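Local atomic coordinates of fatty acid synthase 1, isoform A (Drosophila melanogaster, PDB entry 6FN6), a protein that probably makes long-chain saturated fatty acids from acetyl-CoA and malonyl-CoA using NADPH, this chain being its dehydratase, enoylreductase and ketoreductase region. Residues Ala301-Gly306 with Val332-Val337; Val319-Leu324 with Gly354-Arg359; Gln649-Met654 with Met673-Glu678; Ala644-Gln649 with Leu906-Arg911. All coordinates share one frame; numbering follows the deposited sequence.

Interaction 1: residues Ala301-Gly306 with Val332-Val337; sequences AVKLKG and VLTGDV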
loop_
_atom_site.group_PDB
_atom_site.type_symbol
_atom_site.label_atom_id
_atom_site.label_comp_id
_atom_site.label_asym_id
_atom_site.label_seq_id
_atom_site.Cartn_x
_atom_site.Cartn_y
_atom_site.Cartn_z
ATOM N N ALA A 301 24.252 -37.440 57.612
ATOM C CA ALA A 301 25.281 -37.554 56.585
ATOM C C ALA A 301 24.955 -36.687 55.374
ATOM O O ALA A 301 23.842 -36.723 54.852
ATOM C CB ALA A 301 25.447 -39.007 56.163
ATOM N N VAL A 302 25.937 -35.904 54.937
ATOM C CA VAL A 302 25.784 -35.052 53.765
ATOM C C VAL A 302 26.307 -35.776 52.525
ATOM O O VAL A 302 25.870 -35.502 51.406
ATOM C CB VAL A 302 26.486 -33.691 53.953
ATOM C CG1 VAL A 302 27.968 -33.875 54.221
ATOM C CG2 VAL A 302 26.267 -32.800 52.738
ATOM N N LYS A 303 27.255 -36.688 52.727
ATOM C CA LYS A 303 27.762 -37.520 51.639
ATOM C C LYS A 303 27.521 -38.997 51.932
ATOM O O LYS A 303 27.724 -39.461 53.056
ATOM C CB LYS A 303 29.259 -37.280 51.417
ATOM C CG LYS A 303 29.598 -36.192 50.408
ATOM C CD LYS A 303 29.622 -34.810 51.038
ATOM C CE LYS A 303 30.040 -33.747 50.029
ATOM N NZ LYS A 303 30.140 -32.392 50.641
ATOM N N LEU A 304 27.079 -39.727 50.912
ATOM C CA LEU A 304 26.804 -41.155 51.039
ATOM C C LEU A 304 27.724 -41.976 50.134
ATOM O O LEU A 304 27.669 -41.860 48.909
ATOM C CB LEU A 304 25.343 -41.444 50.701
ATOM C CG LEU A 304 24.760 -42.706 51.336
ATOM C CD1 LEU A 304 24.566 -42.505 52.830
ATOM C CD2 LEU A 304 23.449 -43.089 50.668
ATOM N N LYS A 305 28.570 -42.800 50.745
ATOM C CA LYS A 305 29.559 -43.587 50.010
ATOM C C LYS A 305 29.072 -45.015 49.768
ATOM O O LYS A 305 28.552 -45.662 50.673
ATOM C CB LYS A 305 30.886 -43.612 50.770
ATOM C CG LYS A 305 32.059 -44.153 49.965
ATOM C CD LYS A 305 33.343 -44.119 50.782
ATOM C CE LYS A 305 34.566 -44.417 49.929
ATOM N NZ LYS A 305 35.779 -44.644 50.765
ATOM N N GLY A 306 29.243 -45.498 48.541
ATOM C CA GLY A 306 28.860 -46.856 48.196
ATOM C C GLY A 306 29.648 -47.426 47.032
ATOM O O GLY A 306 30.299 -46.688 46.294
ATOM N N VAL A 332 20.174 -31.898 49.532
ATOM C CA VAL A 332 21.389 -31.674 50.317
ATOM C C VAL A 332 22.086 -33.004 50.615
ATOM O O VAL A 332 22.397 -33.329 51.760
ATOM C CB VAL A 332 21.081 -30.877 51.617
ATOM C CG1 VAL A 332 20.174 -31.663 52.578
ATOM C CG2 VAL A 332 22.375 -30.442 52.306
ATOM N N LEU A 333 22.346 -33.765 49.557
ATOM C CA LEU A 333 23.033 -35.041 49.686
ATOM C C LEU A 333 23.701 -35.413 48.369
ATOM O O LEU A 333 23.062 -35.418 47.317
ATOM C CB LEU A 333 22.043 -36.135 50.101
ATOM C CG LEU A 333 22.614 -37.515 50.433
ATOM C CD1 LEU A 333 23.279 -37.516 51.797
ATOM C CD2 LEU A 333 21.525 -38.573 50.363
ATOM N N THR A 334 24.990 -35.727 48.438
ATOM C CA THR A 334 25.745 -36.141 47.263
ATOM C C THR A 334 26.341 -37.521 47.507
ATOM O O THR A 334 26.576 -37.906 48.652
ATOM C CB THR A 334 26.863 -35.140 46.920
ATOM O OG1 THR A 334 27.643 -34.867 48.090
ATOM C CG2 THR A 334 26.268 -33.843 46.395
ATOM N N GLY A 335 26.583 -38.262 46.431
ATOM C CA GLY A 335 27.016 -39.642 46.543
ATOM C C GLY A 335 28.392 -39.921 45.977
ATOM O O GLY A 335 28.800 -39.330 44.978
ATOM N N ASP A 336 29.115 -40.820 46.640
ATOM C CA ASP A 336 30.385 -41.320 46.134
ATOM C C ASP A 336 30.227 -42.789 45.778
ATOM O O ASP A 336 30.501 -43.667 46.595
ATOM C CB ASP A 336 31.496 -41.141 47.167
ATOM C CG ASP A 336 32.807 -41.763 46.726
ATOM O OD1 ASP A 336 33.038 -41.856 45.501
ATOM O OD2 ASP A 336 33.609 -42.149 47.602
ATOM N N VAL A 337 29.780 -43.051 44.555
ATOM C CA VAL A 337 29.528 -44.414 44.109
ATOM C C VAL A 337 30.630 -44.842 43.153
ATOM O O VAL A 337 31.045 -44.074 42.287
ATOM C CB VAL A 337 28.142 -44.539 43.451
ATOM C CG1 VAL A 337 27.890 -45.971 42.996
ATOM C CG2 VAL A 337 27.056 -44.080 44.407
#

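Interaction 2: residues Val319-Leu324 with Gly354-Arg359; sequences VANRLL and GDSGVR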
loop_
_atom_site.group_PDB
_atom_site.type_symbol
_atom_site.label_atom_id
_atom_site.label_comp_id
_atom_site.label_asym_id
_atom_site.label_seq_id
_atom_site.Cartn_x
_atom_site.Cartn_y
_atom_site.Cartn_z
ATOM N N VAL A 319 24.025 -51.569 38.331
ATOM C CA VAL A 319 23.008 -50.630 38.804
ATOM C C VAL A 319 23.604 -49.338 39.362
ATOM O O VAL A 319 22.863 -48.442 39.770
ATOM C CB VAL A 319 22.110 -51.295 39.873
ATOM C CG1 VAL A 319 21.456 -52.554 39.321
ATOM C CG2 VAL A 319 22.909 -51.614 41.142
ATOM N N ALA A 320 24.931 -49.253 39.393
ATOM C CA ALA A 320 25.631 -48.120 39.997
ATOM C C ALA A 320 24.990 -46.767 39.672
ATOM O O ALA A 320 24.765 -45.950 40.568
ATOM C CB ALA A 320 27.085 -48.115 39.553
ATOM N N ASN A 321 24.698 -46.534 38.395
ATOM C CA ASN A 321 24.120 -45.263 37.968
ATOM C C ASN A 321 22.809 -44.998 38.693
ATOM O O ASN A 321 22.574 -43.895 39.187
ATOM C CB ASN A 321 23.892 -45.253 36.454
ATOM C CG ASN A 321 25.171 -45.032 35.672
ATOM O OD1 ASN A 321 26.211 -44.697 36.241
ATOM N ND2 ASN A 321 25.100 -45.210 34.357
ATOM N N ARG A 322 21.950 -46.011 38.745
ATOM C CA ARG A 322 20.653 -45.879 39.397
ATOM C C ARG A 322 20.812 -45.545 40.876
ATOM O O ARG A 322 20.077 -44.720 41.414
ATOM C CB ARG A 322 19.836 -47.162 39.231
ATOM C CG ARG A 322 18.432 -47.093 39.822
ATOM C CD ARG A 322 17.551 -46.076 39.110
ATOM N NE ARG A 322 17.338 -46.416 37.706
ATOM C CZ ARG A 322 16.738 -45.619 36.826
ATOM N NH1 ARG A 322 16.290 -44.427 37.197
ATOM N NH2 ARG A 322 16.589 -46.015 35.569
ATOM N N LEU A 323 21.771 -46.190 41.533
ATOM C CA LEU A 323 22.008 -45.944 42.950
ATOM C C LEU A 323 22.428 -44.498 43.180
ATOM O O LEU A 323 21.855 -43.806 44.017
ATOM C CB LEU A 323 23.071 -46.895 43.498
ATOM C CG LEU A 323 22.782 -48.393 43.378
ATOM C CD1 LEU A 323 23.903 -49.193 44.019
ATOM C CD2 LEU A 323 21.437 -48.753 44.002
ATOM N N LEU A 324 23.428 -44.042 42.433
ATOM C CA LEU A 324 23.898 -42.670 42.566
ATOM C C LEU A 324 22.770 -41.694 42.243
ATOM O O LEU A 324 22.688 -40.609 42.818
ATOM C CB LEU A 324 25.096 -42.418 41.650
ATOM C CG LEU A 324 25.685 -41.005 41.684
ATOM C CD1 LEU A 324 26.119 -40.614 43.093
ATOM C CD2 LEU A 324 26.851 -40.887 40.712
ATOM N N GLY A 354 29.301 -44.105 31.477
ATOM C CA GLY A 354 29.024 -42.894 30.728
ATOM C C GLY A 354 29.169 -41.597 31.503
ATOM O O GLY A 354 30.086 -41.428 32.307
ATOM N N ASP A 355 28.244 -40.678 31.245
ATOM C CA ASP A 355 28.281 -39.335 31.812
ATOM C C ASP A 355 27.581 -39.277 33.170
ATOM O O ASP A 355 26.995 -38.258 33.535
ATOM C CB ASP A 355 27.634 -38.344 30.839
ATOM C CG ASP A 355 27.827 -36.899 31.259
ATOM O OD1 ASP A 355 28.852 -36.598 31.907
ATOM O OD2 ASP A 355 26.953 -36.064 30.940
ATOM N N SER A 356 27.646 -40.372 33.920
ATOM C CA SER A 356 26.952 -40.464 35.200
ATOM C C SER A 356 27.789 -39.904 36.345
ATOM O O SER A 356 27.256 -39.319 37.288
ATOM C CB SER A 356 26.588 -41.919 35.496
ATOM O OG SER A 356 26.070 -42.059 36.806
ATOM N N GLY A 357 29.100 -40.083 36.254
ATOM C CA GLY A 357 30.010 -39.626 37.286
ATOM C C GLY A 357 30.254 -40.672 38.357
ATOM O O GLY A 357 30.463 -40.348 39.526
ATOM N N VAL A 358 30.228 -41.935 37.948
ATOM C CA VAL A 358 30.547 -43.039 38.837
ATOM C C VAL A 358 31.985 -43.432 38.548
ATOM O O VAL A 358 32.323 -43.796 37.422
ATOM C CB VAL A 358 29.575 -44.224 38.645
ATOM C CG1 VAL A 358 30.024 -45.435 39.452
ATOM C CG2 VAL A 358 28.167 -43.823 39.041
ATOM N N ARG A 359 32.834 -43.357 39.565
ATOM C CA ARG A 359 34.239 -43.698 39.394
ATOM C C ARG A 359 34.415 -45.211 39.339
ATOM O O ARG A 359 33.468 -45.961 39.566
ATOM C CB ARG A 359 35.078 -43.086 40.518
ATOM C CG ARG A 359 34.666 -43.488 41.920
ATOM C CD ARG A 359 35.083 -42.430 42.927
ATOM N NE ARG A 359 35.052 -42.938 44.295
ATOM C CZ ARG A 359 36.039 -43.625 44.858
ATOM N NH1 ARG A 359 37.146 -43.895 44.175
ATOM N NH2 ARG A 359 35.922 -44.046 46.109
#

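Interaction 3: residues Gln649-Met654 with Met673-Glu678; sequences QGRRVM and MWQIPE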
loop_
_atom_site.group_PDB
_atom_site.type_symbol
_atom_site.label_atom_id
_atom_site.label_comp_id
_atom_site.label_asym_id
_atom_site.label_seq_id
_atom_site.Cartn_x
_atom_site.Cartn_y
_atom_site.Cartn_z
ATOM N N GLN A 649 -29.179 -37.740 16.144
ATOM C CA GLN A 649 -30.153 -38.737 15.715
ATOM C C GLN A 649 -29.557 -39.641 14.629
ATOM O O GLN A 649 -30.282 -40.235 13.832
ATOM C CB GLN A 649 -31.423 -38.050 15.213
ATOM C CG GLN A 649 -32.649 -38.951 15.188
ATOM C CD GLN A 649 -33.902 -38.232 14.719
ATOM O OE1 GLN A 649 -34.976 -38.397 15.298
ATOM N NE2 GLN A 649 -33.773 -37.438 13.661
ATOM N N GLY A 650 -28.231 -39.735 14.613
ATOM C CA GLY A 650 -27.518 -40.669 13.757
ATOM C C GLY A 650 -27.523 -40.322 12.277
ATOM O O GLY A 650 -27.155 -41.144 11.439
ATOM N N ARG A 651 -27.941 -39.103 11.955
ATOM C CA ARG A 651 -27.930 -38.623 10.578
ATOM C C ARG A 651 -26.507 -38.346 10.096
ATOM O O ARG A 651 -25.664 -37.883 10.862
ATOM C CB ARG A 651 -28.793 -37.366 10.466
ATOM C CG ARG A 651 -30.281 -37.649 10.584
ATOM C CD ARG A 651 -31.090 -36.369 10.589
ATOM N NE ARG A 651 -30.913 -35.652 11.849
ATOM C CZ ARG A 651 -31.340 -34.414 12.082
ATOM N NH1 ARG A 651 -31.970 -33.731 11.135
ATOM N NH2 ARG A 651 -31.128 -33.858 13.268
ATOM N N ARG A 652 -26.251 -38.607 8.818
ATOM C CA ARG A 652 -24.945 -38.336 8.221
ATOM C C ARG A 652 -24.806 -36.849 7.917
ATOM O O ARG A 652 -25.556 -36.301 7.108
ATOM C CB ARG A 652 -24.745 -39.171 6.951
ATOM C CG ARG A 652 -24.191 -40.565 7.226
ATOM C CD ARG A 652 -24.381 -41.532 6.062
ATOM N NE ARG A 652 -23.668 -41.122 4.850
ATOM C CZ ARG A 652 -24.239 -40.585 3.772
ATOM N NH1 ARG A 652 -25.550 -40.377 3.721
ATOM N NH2 ARG A 652 -23.488 -40.256 2.728
ATOM N N VAL A 653 -23.847 -36.202 8.574
ATOM C CA VAL A 653 -23.730 -34.750 8.531
ATOM C C VAL A 653 -22.281 -34.308 8.359
ATOM O O VAL A 653 -21.352 -34.978 8.808
ATOM C CB VAL A 653 -24.333 -34.119 9.807
ATOM C CG1 VAL A 653 -24.234 -32.595 9.768
ATOM C CG2 VAL A 653 -25.774 -34.555 9.997
ATOM N N MET A 654 -22.109 -33.171 7.692
ATOM C CA MET A 654 -20.822 -32.491 7.607
ATOM C C MET A 654 -21.021 -31.069 8.113
ATOM O O MET A 654 -22.070 -30.471 7.873
ATOM C CB MET A 654 -20.289 -32.489 6.175
ATOM C CG MET A 654 -21.362 -32.268 5.130
ATOM S SD MET A 654 -20.712 -32.097 3.461
ATOM C CE MET A 654 -20.367 -30.345 3.419
ATOM N N MET A 673 -24.375 -26.333 8.907
ATOM C CA MET A 673 -24.322 -27.779 8.709
ATOM C C MET A 673 -25.016 -28.192 7.414
ATOM O O MET A 673 -26.028 -27.614 7.018
ATOM C CB MET A 673 -24.951 -28.550 9.877
ATOM C CG MET A 673 -24.117 -28.566 11.142
ATOM S SD MET A 673 -24.634 -29.854 12.304
ATOM C CE MET A 673 -26.155 -29.201 12.965
ATOM N N TRP A 674 -24.454 -29.204 6.762
ATOM C CA TRP A 674 -25.047 -29.784 5.567
ATOM C C TRP A 674 -25.266 -31.271 5.825
ATOM O O TRP A 674 -24.440 -31.916 6.468
ATOM C CB TRP A 674 -24.143 -29.594 4.348
ATOM C CG TRP A 674 -23.711 -28.185 4.098
ATOM C CD1 TRP A 674 -24.261 -27.301 3.216
ATOM C CD2 TRP A 674 -22.619 -27.501 4.724
ATOM N NE1 TRP A 674 -23.583 -26.106 3.259
ATOM C CE2 TRP A 674 -22.570 -26.204 4.177
ATOM C CE3 TRP A 674 -21.680 -27.860 5.695
ATOM C CZ2 TRP A 674 -21.620 -25.264 4.570
ATOM C CZ3 TRP A 674 -20.738 -26.925 6.084
ATOM C CH2 TRP A 674 -20.715 -25.643 5.522
ATOM N N GLN A 675 -26.373 -31.818 5.337
ATOM C CA GLN A 675 -26.583 -33.259 5.419
ATOM C C GLN A 675 -25.861 -33.927 4.259
ATOM O O GLN A 675 -26.097 -33.595 3.097
ATOM C CB GLN A 675 -28.071 -33.612 5.409
ATOM C CG GLN A 675 -28.795 -33.257 6.700
ATOM C CD GLN A 675 -29.986 -34.159 6.975
ATOM O OE1 GLN A 675 -30.051 -35.288 6.488
ATOM N NE2 GLN A 675 -30.928 -33.667 7.770
ATOM N N ILE A 676 -24.976 -34.864 4.582
ATOM C CA ILE A 676 -24.149 -35.505 3.572
ATOM C C ILE A 676 -25.051 -36.167 2.530
ATOM O O ILE A 676 -26.004 -36.861 2.886
ATOM C CB ILE A 676 -23.186 -36.532 4.201
ATOM C CG1 ILE A 676 -22.333 -35.872 5.290
ATOM C CG2 ILE A 676 -22.289 -37.144 3.124
ATOM C CD1 ILE A 676 -21.451 -36.838 6.065
ATOM N N PRO A 677 -24.761 -35.944 1.236
ATOM C CA PRO A 677 -25.517 -36.611 0.173
ATOM C C PRO A 677 -25.105 -38.069 -0.005
ATOM O O PRO A 677 -24.107 -38.499 0.575
ATOM C CB PRO A 677 -25.168 -35.791 -1.069
ATOM C CG PRO A 677 -23.806 -35.285 -0.801
ATOM C CD PRO A 677 -23.737 -35.038 0.684
ATOM N N GLU A 678 -25.875 -38.816 -0.787
ATOM C CA GLU A 678 -25.538 -40.200 -1.098
ATOM C C GLU A 678 -24.368 -40.205 -2.080
ATOM O O GLU A 678 -24.118 -39.204 -2.751
ATOM C CB GLU A 678 -26.745 -40.939 -1.680
ATOM C CG GLU A 678 -26.600 -42.454 -1.693
ATOM C CD GLU A 678 -27.784 -43.148 -2.339
ATOM O OE1 GLU A 678 -27.800 -44.397 -2.371
ATOM O OE2 GLU A 678 -28.697 -42.444 -2.820
#

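Interaction 4: residues Ala644-Gln649 with Leu906-Arg911; sequences AGRDTQ and LQPKPR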
loop_
_atom_site.group_PDB
_atom_site.type_symbol
_atom_site.label_atom_id
_atom_site.label_comp_id
_atom_site.label_asym_id
_atom_site.label_seq_id
_atom_site.Cartn_x
_atom_site.Cartn_y
_atom_site.Cartn_z
ATOM N N ALA A 644 -16.763 -34.308 9.410
ATOM C CA ALA A 644 -17.882 -35.114 8.946
ATOM C C ALA A 644 -18.171 -36.168 10.007
ATOM O O ALA A 644 -17.252 -36.801 10.528
ATOM C CB ALA A 644 -17.571 -35.759 7.609
ATOM N N GLY A 645 -19.445 -36.351 10.329
ATOM C CA GLY A 645 -19.825 -37.275 11.379
ATOM C C GLY A 645 -21.309 -37.571 11.425
ATOM O O GLY A 645 -21.997 -37.515 10.406
ATOM N N ARG A 646 -21.802 -37.886 12.618
ATOM C CA ARG A 646 -23.204 -38.239 12.804
ATOM C C ARG A 646 -23.929 -37.281 13.741
ATOM O O ARG A 646 -23.350 -36.757 14.693
ATOM C CB ARG A 646 -23.326 -39.670 13.325
ATOM C CG ARG A 646 -22.921 -40.714 12.302
ATOM C CD ARG A 646 -23.230 -42.121 12.775
ATOM N NE ARG A 646 -22.797 -43.121 11.803
ATOM C CZ ARG A 646 -23.485 -43.455 10.713
ATOM N NH1 ARG A 646 -23.009 -44.375 9.886
ATOM N NH2 ARG A 646 -24.647 -42.872 10.443
ATOM N N ASP A 647 -25.208 -37.065 13.452
ATOM C CA ASP A 647 -26.051 -36.175 14.236
ATOM C C ASP A 647 -26.436 -36.846 15.553
ATOM O O ASP A 647 -26.166 -38.030 15.753
ATOM C CB ASP A 647 -27.301 -35.807 13.430
ATOM C CG ASP A 647 -28.138 -34.734 14.093
ATOM O OD1 ASP A 647 -27.801 -33.541 13.947
ATOM O OD2 ASP A 647 -29.135 -35.085 14.760
ATOM N N THR A 648 -27.058 -36.089 16.451
ATOM C CA THR A 648 -27.637 -36.651 17.668
ATOM C C THR A 648 -28.598 -37.791 17.338
ATOM O O THR A 648 -28.808 -38.693 18.150
ATOM C CB THR A 648 -28.383 -35.571 18.483
ATOM O OG1 THR A 648 -27.451 -34.591 18.955
ATOM C CG2 THR A 648 -29.109 -36.180 19.680
ATOM N N GLN A 649 -29.179 -37.740 16.144
ATOM C CA GLN A 649 -30.153 -38.737 15.715
ATOM C C GLN A 649 -29.557 -39.641 14.629
ATOM O O GLN A 649 -30.282 -40.235 13.832
ATOM C CB GLN A 649 -31.423 -38.050 15.213
ATOM C CG GLN A 649 -32.649 -38.951 15.188
ATOM C CD GLN A 649 -33.902 -38.232 14.719
ATOM O OE1 GLN A 649 -34.976 -38.397 15.298
ATOM N NE2 GLN A 649 -33.773 -37.438 13.661
ATOM N N LEU A 906 -27.571 -44.055 11.125
ATOM C CA LEU A 906 -27.403 -45.127 12.096
ATOM C C LEU A 906 -26.808 -44.608 13.403
ATOM O O LEU A 906 -25.887 -43.794 13.391
ATOM C CB LEU A 906 -26.502 -46.208 11.495
ATOM C CG LEU A 906 -26.055 -47.378 12.368
ATOM C CD1 LEU A 906 -27.246 -48.186 12.832
ATOM C CD2 LEU A 906 -25.084 -48.249 11.595
ATOM N N GLN A 907 -27.334 -45.081 14.529
ATOM C CA GLN A 907 -26.813 -44.688 15.837
ATOM C C GLN A 907 -25.431 -45.312 16.061
ATOM O O GLN A 907 -25.261 -46.518 15.873
ATOM C CB GLN A 907 -27.778 -45.103 16.949
ATOM C CG GLN A 907 -27.535 -44.391 18.273
ATOM C CD GLN A 907 -27.859 -42.907 18.203
ATOM O OE1 GLN A 907 -28.651 -42.474 17.367
ATOM N NE2 GLN A 907 -27.243 -42.122 19.081
ATOM N N PRO A 908 -24.442 -44.502 16.478
ATOM C CA PRO A 908 -23.063 -45.002 16.557
ATOM C C PRO A 908 -22.790 -45.973 17.703
ATOM O O PRO A 908 -23.336 -45.825 18.798
ATOM C CB PRO A 908 -22.244 -43.723 16.743
ATOM C CG PRO A 908 -23.161 -42.792 17.437
ATOM C CD PRO A 908 -24.534 -43.091 16.902
ATOM N N LYS A 909 -21.942 -46.963 17.437
ATOM C CA LYS A 909 -21.451 -47.859 18.476
ATOM C C LYS A 909 -20.516 -47.081 19.391
ATOM O O LYS A 909 -19.823 -46.170 18.936
ATOM C CB LYS A 909 -20.708 -49.053 17.872
ATOM C CG LYS A 909 -21.481 -49.829 16.818
ATOM C CD LYS A 909 -20.536 -50.670 15.968
ATOM C CE LYS A 909 -21.284 -51.510 14.943
ATOM N NZ LYS A 909 -22.151 -50.681 14.062
ATOM N N PRO A 910 -20.484 -47.429 20.685
ATOM C CA PRO A 910 -19.555 -46.705 21.556
ATOM C C PRO A 910 -18.100 -47.084 21.289
ATOM O O PRO A 910 -17.818 -48.223 20.916
ATOM C CB PRO A 910 -19.987 -47.133 22.959
ATOM C CG PRO A 910 -20.572 -48.487 22.768
ATOM C CD PRO A 910 -21.223 -48.477 21.411
ATOM N N ARG A 911 -17.196 -46.130 21.477
ATOM C CA ARG A 911 -15.765 -46.374 21.322
ATOM C C ARG A 911 -14.974 -45.762 22.461
ATOM O O ARG A 911 -15.449 -44.878 23.173
ATOM C CB ARG A 911 -15.220 -45.823 19.999
ATOM C CG ARG A 911 -15.510 -46.662 18.768
ATOM C CD ARG A 911 -14.511 -46.309 17.667
ATOM N NE ARG A 911 -14.828 -46.915 16.376
ATOM C CZ ARG A 911 -14.004 -46.918 15.330
ATOM N NH1 ARG A 911 -12.805 -46.352 15.419
ATOM N NH2 ARG A 911 -14.371 -47.492 14.194
#

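Interaction 1: residues Ala301-Gly306 with Val332-Val337
Lys303 lies alongside Thr334, and two residues on Lys305 lies alongside Asp336, each pair side by side and pointing the same way from one face of a parallel strand pair. In the first pair the lysine chain bends at chi2 (86°), and the Thr334 hydroxyl touches its methylenes, with OG1 3.3 Å from Lys303 CE. In the second, Lys305 runs extended past Asp336 and its CE comes 3.4 Å from OD2. The charged ends do not join, NZ of Lys305 being 4.6 Å from OD2 of Asp336. The lysine is instead engaged by Glu371 and the carbonyl of Gln372, and the aspartate by Arg359. Between the strands, Leu304 N donates to Thr334 O (2.9 Å) and its carbonyl O accepts from Asp336 N (2.9 Å), with Val302-Thr334 and Gly306-Asp336 bonds beyond. Leu304 turns to the other face, and Leu333 brings CD1 against the carbonyl oxygens of Ala301 and Val302. That apolar face is covered by Ile295 of helix 279-296 and Ile327 of helix 320-329. The strands are the two arms of a beta-alpha-beta unit whose helix is 320-329, and strand 374-380 flanks 303-309 in a sheet ordered like a class I methyltransferase, consistent with the pseudo-methyltransferase domain of animal synthases.

Interaction 2: residues Val319-Leu324 with Gly354-Arg359
Asn321 and Leu324, on the first turns of helix 320-329, meet Ser356 and Val358 in a small helix-to-loop contact, one hydrogen bond set beside an apolar patch, where the chain passes from helix 346-353 to strand 359-362. Ser356 OG, anti to its own backbone N (chi1 172°), donates to Asn321 OD1 at 2.7 Å. It approaches from well above the amide plane, 68° out of it. The other end of the amide is engaged too, because ND2 of Asn321 donates to the carbonyl of Leu353 in the last turn of helix 346-353. Beside the polar pair, Val358 spreads its two methyls over the helix: CG1 rests 4.0 Å from Ala320 CB, and CG2 lies 3.6 Å from Leu324 CD2 while also approaching Asn321 OD1. The Leu324 and Val358 side chains pass one another, running opposite ways, and Val337 and Val339 of strand 334-341 back them. An alanine in place of Asn321 would probably leave Ser356 OG and the Leu353 carbonyl without these mates and uncover one side of the Val358 methyl. With its oxygen accepting from the loop and its nitrogen donating to the helix end, the amide has both ends committed, which fixes its flip and ties two helices through one side chain.

Interaction 3: residues Gln649-Met654 with Met673-Glu678
Met654 and Trp674 form the firm part of this contact, a hydrogen-bonded antiparallel pair. Met654 N reaches Trp674 O at 2.9 Å, and the return bond from Trp674 N to Met654 O is as short and nearly straight (173°). The methionine chain bends at chi3 (-87°) and its CE lies 3.6 Å from CE3 of the indole, while its CG sits 3.7 Å from Ile676 CG1. Ile676 is wedged in further, CD1 against the carbonyl of Val653, and Val653 CG1 meets Met673 SD on the opposite face of the sheet. Past Gln675 the regular strand ends and the contact turns more polar. Ile676 N still bonds to Arg652 O, and the Arg652 guanidinium lays one face over Ile676 CB, 4.0 Å from the plane and toward the rim. Its NH2 donates in plane to Pro677 O (2.8 Å) and also to Trp680 O. Toward solvent, Gln675 merely brushes Arg651, their flat groups 89° apart and NE2 3.5 Å from NH1 with no bond; Arg651 pairs instead with Asp647. The pair lies at one end of a mixed sheet in the enoylreductase part of the chain, with strand 642-646 next to 652-656. Met654, Trp674 and Ile676 face helices 682-685 and 689-702.

Interaction 4: residues Ala644-Gln649 with Leu906-Arg911
Arg646 and Leu906 carry most of this surface contact, and they do so by packing. Arg646 extends from CG to NE, with CD anti to CA (chi2 -172°), and brings its chain against the Leu906 backbone, CD 3.2 Å from the carbonyl O. The guanidinium then takes Leu906 CB over one face, 3.8 Å from the plane and offset toward the rim. Pro908 adds its ring, with CB 4.4 Å from Arg646 CD, and also leans on Thr605 and Tyr607 of strand 601-611.

Among the polar groups no hydrogen bond joins the two segments directly. NH2 of Arg646 comes within 3.2 Å of Leu906 N, but both are donors, and both give their hydrogens to Gly650 O, which thereby draws them together. NH2 also donates to Lys904 O, and NH1 forms a salt bridge with Glu900. The turn that presents Gly650 belongs to the beta hairpin of strands 642-646 and 652-656, and it opens with an Asx turn, Asp647 OD2 accepting from Gln649 N at 3.0 Å. An alanine at Arg646 would probably leave Glu900 without its cationic mate and open a gap beside Leu906 and Pro908.

The remaining touches are loose van der Waals ones at the exposed rim: Gln907, its chain bent at chi2, brings OE1 to 3.9 Å from Thr648 O and about as near to Gln649 C.

How the interactions relate
From the N terminus, interaction 1 closes the first loop, pairing strand 303-309 with strand 334-341 across helix 320-329. Interaction 2 starts on that helix, inside the loop, and ends beyond it, so the two cross. They also touch, through the salt bridge of Asp336 with Arg359, and together they bind strands and helices of one alpha/beta domain. Interactions 3 and 4 follow in series, on another part of the molecule, with the centres of interactions 1 and 3 about 67 Å apart. Interaction 3 is nested within the long loop that interaction 4 closes. They share Gln649, and neighbouring strands 642-646 and 652-656 join them, tying the enoylreductase sheet to the chain leading toward the ketoreductase.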